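Local coordinates for protein lovastatin nonaketide synthase, polyketide synthase component (Aspergillus terreus, PDB 7CPX) that builds the dihydromonacolin L nonaketide skeleton of lovastatin from malonyl-CoA, working as a homodimeric multidomain polyketide synthase together with LovC, at residues N1398-L1403 / G1558-L1563; S1374-V1379 / D1406-E1411. The protein carries 2 engineered substitutions. All coordinates share one frame; numbering follows the deposited sequence.

Interaction 1. Residues N1398-L1403 / G1558-L1563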
# COMPACT_ATOMS: atom_id res chain seq x y z
N ASN A 1398 66.87 -3.82 34.30
CA ASN A 1398 66.25 -2.52 34.46
C ASN A 1398 65.98 -2.26 35.94
O ASN A 1398 65.42 -3.12 36.62
CB ASN A 1398 64.95 -2.46 33.66
CG ASN A 1398 64.27 -1.10 33.74
OD1 ASN A 1398 64.07 -0.55 34.82
ND2 ASN A 1398 63.91 -0.56 32.59
N PRO A 1399 66.36 -1.09 36.47
CA PRO A 1399 66.23 -0.88 37.92
C PRO A 1399 64.80 -0.97 38.43
O PRO A 1399 64.59 -1.45 39.55
CB PRO A 1399 66.81 0.53 38.11
CG PRO A 1399 66.68 1.19 36.79
CD PRO A 1399 66.87 0.11 35.78
N PHE A 1400 63.81 -0.52 37.65
CA PHE A 1400 62.43 -0.50 38.10
C PHE A 1400 61.50 -1.42 37.31
O PHE A 1400 60.42 -1.74 37.81
CB PHE A 1400 61.86 0.92 38.05
CG PHE A 1400 62.43 1.86 39.09
CD1 PHE A 1400 63.05 1.37 40.23
CD2 PHE A 1400 62.34 3.23 38.92
CE1 PHE A 1400 63.57 2.24 41.17
CE2 PHE A 1400 62.85 4.10 39.86
CZ PHE A 1400 63.47 3.60 40.99
N ASP A 1401 61.88 -1.84 36.11
CA ASP A 1401 61.06 -2.80 35.38
C ASP A 1401 61.17 -4.20 35.97
O ASP A 1401 60.44 -5.10 35.53
CB ASP A 1401 61.45 -2.83 33.90
CG ASP A 1401 60.42 -3.54 33.05
OD1 ASP A 1401 59.31 -2.99 32.88
OD2 ASP A 1401 60.72 -4.64 32.54
N LEU A 1402 62.07 -4.41 36.94
CA LEU A 1402 62.14 -5.70 37.62
C LEU A 1402 60.76 -6.17 38.08
O LEU A 1402 60.52 -7.37 38.18
CB LEU A 1402 63.10 -5.63 38.81
CG LEU A 1402 63.32 -4.28 39.52
CD1 LEU A 1402 62.02 -3.70 40.04
CD2 LEU A 1402 64.32 -4.44 40.65
N LEU A 1403 59.86 -5.23 38.36
CA LEU A 1403 58.45 -5.53 38.55
C LEU A 1403 57.71 -5.13 37.28
O LEU A 1403 57.84 -3.99 36.82
CB LEU A 1403 57.88 -4.80 39.77
CG LEU A 1403 56.71 -5.48 40.48
CD1 LEU A 1403 55.55 -5.73 39.53
CD2 LEU A 1403 57.16 -6.79 41.12
N GLY A 1558 66.07 4.63 50.86
CA GLY A 1558 67.26 4.16 50.16
C GLY A 1558 66.96 3.19 49.04
O GLY A 1558 67.44 3.35 47.91
N PHE A 1559 66.14 2.17 49.32
CA PHE A 1559 66.01 1.02 48.43
C PHE A 1559 65.64 1.43 47.01
O PHE A 1559 66.43 1.26 46.08
CB PHE A 1559 64.95 0.04 48.93
CG PHE A 1559 65.14 -0.41 50.35
CD1 PHE A 1559 65.98 -1.46 50.65
CD2 PHE A 1559 64.45 0.21 51.38
CE1 PHE A 1559 66.15 -1.88 51.95
CE2 PHE A 1559 64.61 -0.21 52.68
CZ PHE A 1559 65.46 -1.26 52.97
N ILE A 1560 64.43 1.96 46.84
CA ILE A 1560 63.89 2.18 45.51
C ILE A 1560 64.64 3.30 44.80
O ILE A 1560 64.93 3.22 43.61
CB ILE A 1560 62.38 2.47 45.59
CG1 ILE A 1560 61.76 2.49 44.19
CG2 ILE A 1560 62.12 3.79 46.30
CD1 ILE A 1560 60.26 2.61 44.20
N PHE A 1561 64.96 4.37 45.53
CA PHE A 1561 65.63 5.51 44.90
C PHE A 1561 67.00 5.11 44.38
O PHE A 1561 67.39 5.52 43.27
CB PHE A 1561 65.74 6.66 45.90
CG PHE A 1561 64.46 7.42 46.08
CD1 PHE A 1561 63.44 6.89 46.85
CD2 PHE A 1561 64.28 8.65 45.49
CE1 PHE A 1561 62.25 7.59 47.02
CE2 PHE A 1561 63.10 9.35 45.65
CZ PHE A 1561 62.09 8.82 46.42
N GLY A 1562 67.74 4.30 45.13
CA GLY A 1562 69.11 3.97 44.74
C GLY A 1562 69.23 3.14 43.48
O GLY A 1562 70.36 2.81 43.10
N LEU A 1563 68.12 2.81 42.81
CA LEU A 1563 68.18 1.89 41.68
C LEU A 1563 68.13 2.58 40.33
O LEU A 1563 68.87 2.20 39.42
CB LEU A 1563 67.04 0.87 41.77
CG LEU A 1563 66.96 0.04 43.05
CD1 LEU A 1563 65.90 -1.04 42.91
CD2 LEU A 1563 68.30 -0.57 43.41

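Interaction 2. Residues S1374-V1379 / D1406-E1411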
# COMPACT_ATOMS: atom_id res chain seq x y z
N SER A 1374 48.89 3.81 54.21
CA SER A 1374 49.91 4.78 54.55
C SER A 1374 51.32 4.20 54.41
O SER A 1374 52.29 4.95 54.56
CB SER A 1374 49.76 5.34 55.98
OG SER A 1374 48.43 5.79 56.21
N TYR A 1375 51.47 2.91 54.13
CA TYR A 1375 52.78 2.31 53.92
C TYR A 1375 52.79 1.26 52.82
O TYR A 1375 53.84 0.66 52.59
CB TYR A 1375 53.29 1.68 55.22
CG TYR A 1375 52.20 1.37 56.23
CD1 TYR A 1375 51.28 0.36 55.99
CD2 TYR A 1375 52.10 2.08 57.42
CE1 TYR A 1375 50.29 0.08 56.90
CE2 TYR A 1375 51.11 1.80 58.34
CZ TYR A 1375 50.21 0.80 58.08
OH TYR A 1375 49.22 0.52 58.99
N HIS A 1376 51.68 1.03 52.14
CA HIS A 1376 51.59 -0.08 51.20
C HIS A 1376 52.54 0.11 50.02
O HIS A 1376 53.48 -0.67 49.87
CB HIS A 1376 50.15 -0.25 50.71
CG HIS A 1376 50.03 -1.17 49.53
ND1 HIS A 1376 50.37 -2.50 49.60
CD2 HIS A 1376 49.62 -0.94 48.26
CE1 HIS A 1376 50.16 -3.06 48.41
NE2 HIS A 1376 49.71 -2.14 47.59
N PRO A 1377 52.33 1.12 49.17
CA PRO A 1377 53.13 1.18 47.94
C PRO A 1377 54.63 1.30 48.18
O PRO A 1377 55.41 0.60 47.52
CB PRO A 1377 52.57 2.42 47.22
CG PRO A 1377 52.05 3.27 48.32
CD PRO A 1377 51.50 2.32 49.34
N HIS A 1378 55.05 2.14 49.13
CA HIS A 1378 56.48 2.40 49.30
C HIS A 1378 57.22 1.14 49.75
O HIS A 1378 58.14 0.67 49.07
CB HIS A 1378 56.67 3.53 50.31
CG HIS A 1378 58.11 3.85 50.59
ND1 HIS A 1378 59.07 3.85 49.60
CD2 HIS A 1378 58.74 4.20 51.73
CE1 HIS A 1378 60.24 4.17 50.13
NE2 HIS A 1378 60.07 4.39 51.42
N VAL A 1379 56.83 0.58 50.89
CA VAL A 1379 57.53 -0.60 51.39
C VAL A 1379 57.25 -1.82 50.53
O VAL A 1379 58.08 -2.74 50.46
CB VAL A 1379 57.16 -0.84 52.87
CG1 VAL A 1379 55.82 -1.56 52.97
CG2 VAL A 1379 58.26 -1.63 53.57
N ASP A 1406 55.90 -1.43 35.70
CA ASP A 1406 55.75 -0.46 36.78
C ASP A 1406 54.58 -0.85 37.68
O ASP A 1406 53.55 -0.17 37.76
CB ASP A 1406 55.59 0.95 36.21
CG ASP A 1406 55.42 2.02 37.28
OD1 ASP A 1406 55.16 1.67 38.45
OD2 ASP A 1406 55.54 3.21 36.95
N GLY A 1407 54.76 -1.98 38.36
CA GLY A 1407 53.68 -2.52 39.17
C GLY A 1407 53.18 -1.55 40.22
O GLY A 1407 51.97 -1.38 40.39
N LEU A 1408 54.10 -0.89 40.93
CA LEU A 1408 53.71 -0.01 42.03
C LEU A 1408 54.45 1.32 42.07
O LEU A 1408 54.11 2.15 42.92
CB LEU A 1408 53.89 -0.73 43.37
CG LEU A 1408 53.04 -1.98 43.60
CD1 LEU A 1408 53.77 -3.24 43.13
CD2 LEU A 1408 52.66 -2.11 45.07
N LEU A 1409 55.44 1.56 41.21
CA LEU A 1409 56.14 2.84 41.25
C LEU A 1409 55.19 3.99 40.97
O LEU A 1409 55.26 5.04 41.62
CB LEU A 1409 57.30 2.84 40.25
CG LEU A 1409 58.14 4.12 40.19
CD1 LEU A 1409 58.88 4.36 41.49
CD2 LEU A 1409 59.10 4.06 39.02
N THR A 1410 54.29 3.81 40.00
CA THR A 1410 53.22 4.80 39.81
C THR A 1410 52.35 4.89 41.06
O THR A 1410 51.96 5.98 41.47
CB THR A 1410 52.38 4.43 38.59
OG1 THR A 1410 53.18 4.52 37.41
CG2 THR A 1410 51.18 5.36 38.47
N GLU A 1411 52.04 3.74 41.67
CA GLU A 1411 51.30 3.75 42.92
C GLU A 1411 52.09 4.45 44.02
O GLU A 1411 51.52 5.16 44.85
CB GLU A 1411 50.95 2.33 43.34
CG GLU A 1411 50.08 1.59 42.34
CD GLU A 1411 49.69 0.20 42.81
OE1 GLU A 1411 50.09 -0.18 43.93
OE2 GLU A 1411 48.98 -0.51 42.06

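Interaction 1. Residues N1398-L1403 / G1558-L1563
Pro1399 and Phe1400 pack against Ile1560 and Leu1563 in a buried, mainly apolar contact between a loop and the end of a helix; two backbone carbonyls also take part, and no hydrogen bond crosses it. The loop runs between helices 1389-1393 and 1409-1415; its partner is the last turn of helix 1554-1561 and the residues just after it, so the two segments lie on either side in sequence of the methyltransferase (CMeT) region. Two loop residues do most of the work. The CB of Pro1399 points toward the helix end and lies 3.7 Å from Leu1563 CB, close to the carbonyl of Leu1563 as well. Phe1400 reaches across with CE1 and CZ: CE1 comes to 3.5 Å from Ile1560 CG1, which stands anti to its own backbone N (chi1 -171°) and so meets the ring, and the two side chains cross at about a right angle. Ile1560 O lies near the ring plane, at the edge formed by CE1 and CZ of Phe1400, and Leu1563 CB comes obliquely to the same CE1, at 3.8 Å. Behind this surface the loop is shaped by Asn1398, whose OD1 accepts from Phe1400 N at 2.8 Å in the carbonyl plane, an Asx turn, and from Asp1401 N at 2.9 Å from above that plane. Phe1564 adds a nearly parallel ring beside Phe1400. The chemistry implies cohesion through apolar packing, probably helped by the ring's C-H edge turned to the carbonyl oxygen of Ile1560.

Interaction 2. Residues S1374-V1379 / D1406-E1411
Pro1377 meets Glu1411 where the N-terminal ends of two helices, 1376-1386 and 1409-1415, pack together, with Tyr1375 and Leu1408 at their N-cap positions; this is structural packing away from the catalytic sites. Its first kind of interaction is van der Waals contact, partly on a backbone carbonyl. Pro1377 points its CB toward the other segment, 4.2 Å from Glu1411 CB and 3.8 Å from Glu1411 O. Beside it, Leu1408 extends CD2 to 3.9 Å from His1376 NE2; CD2 lies obliquely to the imidazole, and the two side chains cross at about a right angle. His1376 holds CG anti to its backbone N (chi1 168°), from where the ring's NE2 reaches Leu1408 and Glu1411.

The second kind is electrostatic proximity. Glu1411 OE1 stands 4.2 Å from His1376 NE2, with ring and carboxylate planes 37° apart; should the histidine be protonated, the pair would probably attract, though the charged atoms are not in contact.

Hydrogen bonding, the third kind, stays within one segment. Asp1406 OD1 takes Thr1410 N through its syn lone pair at 2.8 Å, and OD2 accepts from Thr1410 OG1 at 2.7 Å from above the carboxylate plane, tying the approach to helix 1409-1415 to its first turn.

Around the pair, Val1379 packs on helix 1361-1370, Leu1408 also lies on Arg1380 and Leu1381, and His1378 joins Phe1412 ring to ring while its NE2 bonds to Arg1556 O on helix 1554-1561.

Two neighbouring contacts, their centres about 12 Å apart, illustrate how burial and chemistry go together. Interaction 1 is the more buried and mainly apolar, with no hydrogen bond across it; interaction 2 is partly buried and brings a histidine near a carboxylate. Their segments alternate along the chain, and the two contacts touch through Leu1409, whose CD2 lies 3.3 Å from Phe1400 CD2 and whose CD1 lies 3.5 Å from Ile1560 CD1. Helix 1409-1415 therefore turns one side to helix 1376-1386 and another to the loop and helix end of interaction 1. Asn1398 bends a loop through an amide oxygen, whereas Asp1406 shapes the approach to a helix through a carboxylate.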